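Local coordinates for protein carbohydrate deacetylase Agd3 (Neosartorya fumigata, PDB 6NWZ) that probably removes N-acetyl groups from the exopolysaccharide galactosaminogalactan, a deacetylation required for biofilm formation by the fungus, at residues S42-A46 and Y47-Y51. Residues are numbered along the deposited sequence; the frame is centred on the assembly and turned at random.
Sequences SGLNA and YGIPY
Leu44 O accepts a bond from Ile49 N (2.8 Å) as the chain leaves the helix, just after Tyr47 N closes a straight i to i+4 bond on Gly43 O, with an N-H...O angle of 164°. Gly48 N lies between two carbonyls and bonds only weakly to each, Leu44 O and Asn45 O. Gly48 has a positive phi of 89°; together with the bonds Ile49 N to Leu44 O and Gly48 N to Asn45 O this identifies a Schellman motif, with Gly48 as its C-prime residue, ending helix 34-47 before strand 51-55 in the CBM87 region. The reversal brings Ile49 back beside Leu44, whose two methyls divide the apolar contact: CD2 meets Ile49 CG2 at 4.0 Å, while CD1 packs on Tyr51 CB at 3.7 Å. With Tyr51 CG placed between its own backbone N and carbonyl carbon (chi1 61°), the ring reaches back along the helix; Tyr51 CD2 lies 3.9 Å from Leu44 CB and Tyr51 CE2 passes near Asn45 N. Strand 22-31 adjoins this cluster through Ile27, which touches both Leu44 and Ile49. At Tyr47 the ring presents its edge to Gly43 O, 3.2 Å from Tyr47 CD1, and its OH is hydrogen-bonded to His231 of helix 224-237.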
ATOM      1  N   SER A  42      -4.470 -10.933  -6.903  1.00 39.54           N
ATOM      2  CA  SER A  42      -4.201  -9.741  -6.105  1.00 37.38           C
ATOM      3  C   SER A  42      -2.783  -9.230  -6.336  1.00 41.65           C
ATOM      4  O   SER A  42      -2.559  -8.017  -6.433  1.00 44.01           O
ATOM      5  CB  SER A  42      -4.433 -10.035  -4.622  1.00 34.28           C
ATOM      6  OG  SER A  42      -3.536 -11.022  -4.135  1.00 41.90           O
ATOM      7  N   GLY A  43      -1.812 -10.140  -6.429  1.00 36.44           N
ATOM      8  CA  GLY A  43      -0.445  -9.718  -6.685  1.00 36.00           C
ATOM      9  C   GLY A  43      -0.257  -9.169  -8.085  1.00 38.63           C
ATOM     10  O   GLY A  43       0.407  -8.147  -8.276  1.00 39.87           O
ATOM     11  N   LEU A  44      -0.836  -9.841  -9.082  1.00 38.03           N
ATOM     12  CA  LEU A  44      -0.772  -9.326 -10.444  1.00 41.77           C
ATOM     13  C   LEU A  44      -1.476  -7.979 -10.552  1.00 37.71           C
ATOM     14  O   LEU A  44      -0.989  -7.069 -11.232  1.00 42.14           O
ATOM     15  CB  LEU A  44      -1.380 -10.339 -11.414  1.00 42.15           C
ATOM     16  CG  LEU A  44      -0.725 -11.722 -11.442  1.00 40.20           C
ATOM     17  CD1 LEU A  44      -1.572 -12.675 -12.256  1.00 33.14           C
ATOM     18  CD2 LEU A  44       0.680 -11.648 -12.014  1.00 32.65           C
ATOM     19  N   ASN A  45      -2.619  -7.831  -9.873  1.00 36.68           N
ATOM     20  CA  ASN A  45      -3.339  -6.559  -9.889  1.00 30.77           C
ATOM     21  C   ASN A  45      -2.517  -5.455  -9.242  1.00 39.21           C
ATOM     22  O   ASN A  45      -2.531  -4.307  -9.704  1.00 43.31           O
ATOM     23  CB  ASN A  45      -4.685  -6.711  -9.174  1.00 31.59           C
ATOM     24  CG  ASN A  45      -5.535  -5.448  -9.239  1.00 41.37           C
ATOM     25  OD1 ASN A  45      -5.526  -4.726 -10.236  1.00 39.92           O
ATOM     26  ND2 ASN A  45      -6.280  -5.179  -8.171  1.00 53.48           N
ATOM     27  N   ALA A  46      -1.794  -5.783  -8.168  1.00 40.15           N
ATOM     28  CA  ALA A  46      -0.973  -4.784  -7.495  1.00 44.36           C
ATOM     29  C   ALA A  46       0.135  -4.282  -8.410  1.00 45.74           C
ATOM     30  O   ALA A  46       0.408  -3.075  -8.465  1.00 40.09           O
ATOM     31  CB  ALA A  46      -0.390  -5.364  -6.207  1.00 37.45           C
ATOM     32  N   TYR A  47       0.783  -5.195  -9.140  1.00 36.37           N
ATOM     33  CA  TYR A  47       1.795  -4.791 -10.108  1.00 33.34           C
ATOM     34  C   TYR A  47       1.180  -4.081 -11.304  1.00 31.06           C
ATOM     35  O   TYR A  47       1.852  -3.272 -11.952  1.00 36.36           O
ATOM     36  CB  TYR A  47       2.583  -6.005 -10.593  1.00 36.98           C
ATOM     37  CG  TYR A  47       3.688  -6.464  -9.673  1.00 37.13           C
ATOM     38  CD1 TYR A  47       3.400  -7.135  -8.494  1.00 30.01           C
ATOM     39  CD2 TYR A  47       5.020  -6.252 -10.001  1.00 26.66           C
ATOM     40  CE1 TYR A  47       4.410  -7.570  -7.657  1.00 28.43           C
ATOM     41  CE2 TYR A  47       6.038  -6.682  -9.172  1.00 27.02           C
ATOM     42  CZ  TYR A  47       5.725  -7.342  -8.000  1.00 33.89           C
ATOM     43  OH  TYR A  47       6.728  -7.776  -7.168  1.00 35.23           O
ATOM     44  N   GLY A  48      -0.084  -4.365 -11.608  1.00 34.36           N
ATOM     45  CA  GLY A  48      -0.695  -3.889 -12.833  1.00 33.15           C
ATOM     46  C   GLY A  48      -0.523  -4.816 -14.011  1.00 39.29           C
ATOM     47  O   GLY A  48      -0.707  -4.384 -15.156  1.00 40.95           O
ATOM     48  N   ILE A  49      -0.176  -6.077 -13.766  1.00 37.12           N
ATOM     49  CA  ILE A  49       0.103  -7.060 -14.809  1.00 42.46           C
ATOM     50  C   ILE A  49      -1.207  -7.605 -15.361  1.00 35.83           C
ATOM     51  O   ILE A  49      -2.023  -8.139 -14.596  1.00 42.84           O
ATOM     52  CB  ILE A  49       0.989  -8.194 -14.269  1.00 38.70           C
ATOM     53  CG1 ILE A  49       2.401  -7.668 -14.000  1.00 33.92           C
ATOM     54  CG2 ILE A  49       0.995  -9.373 -15.231  1.00 37.82           C
ATOM     55  CD1 ILE A  49       3.279  -8.618 -13.233  1.00 27.60           C
ATOM     56  N   PRO A  50      -1.454  -7.485 -16.665  1.00 35.82           N
ATOM     57  CA  PRO A  50      -2.696  -8.026 -17.233  1.00 42.93           C
ATOM     58  C   PRO A  50      -2.778  -9.536 -17.058  1.00 52.50           C
ATOM     59  O   PRO A  50      -1.796 -10.259 -17.246  1.00 62.55           O
ATOM     60  CB  PRO A  50      -2.609  -7.633 -18.711  1.00 39.78           C
ATOM     61  CG  PRO A  50      -1.684  -6.468 -18.741  1.00 39.87           C
ATOM     62  CD  PRO A  50      -0.686  -6.703 -17.645  1.00 37.15           C
ATOM     63  N   TYR A  51      -3.970 -10.009 -16.694  1.00 41.65           N
ATOM     64  CA  TYR A  51      -4.179 -11.423 -16.420  1.00 38.20           C
ATOM     65  C   TYR A  51      -5.585 -11.825 -16.841  1.00 48.29           C
ATOM     66  O   TYR A  51      -6.482 -10.988 -16.969  1.00 56.02           O
ATOM     67  CB  TYR A  51      -3.964 -11.749 -14.937  1.00 36.31           C
ATOM     68  CG  TYR A  51      -4.918 -11.025 -14.010  1.00 48.17           C
ATOM     69  CD1 TYR A  51      -6.148 -11.579 -13.671  1.00 44.80           C
ATOM     70  CD2 TYR A  51      -4.587  -9.788 -13.474  1.00 54.13           C
ATOM     71  CE1 TYR A  51      -7.020 -10.917 -12.827  1.00 36.40           C
ATOM     72  CE2 TYR A  51      -5.453  -9.121 -12.627  1.00 47.50           C
ATOM     73  CZ  TYR A  51      -6.667  -9.690 -12.308  1.00 37.20           C
ATOM     74  OH  TYR A  51      -7.529  -9.025 -11.467  1.00 49.13           O
TER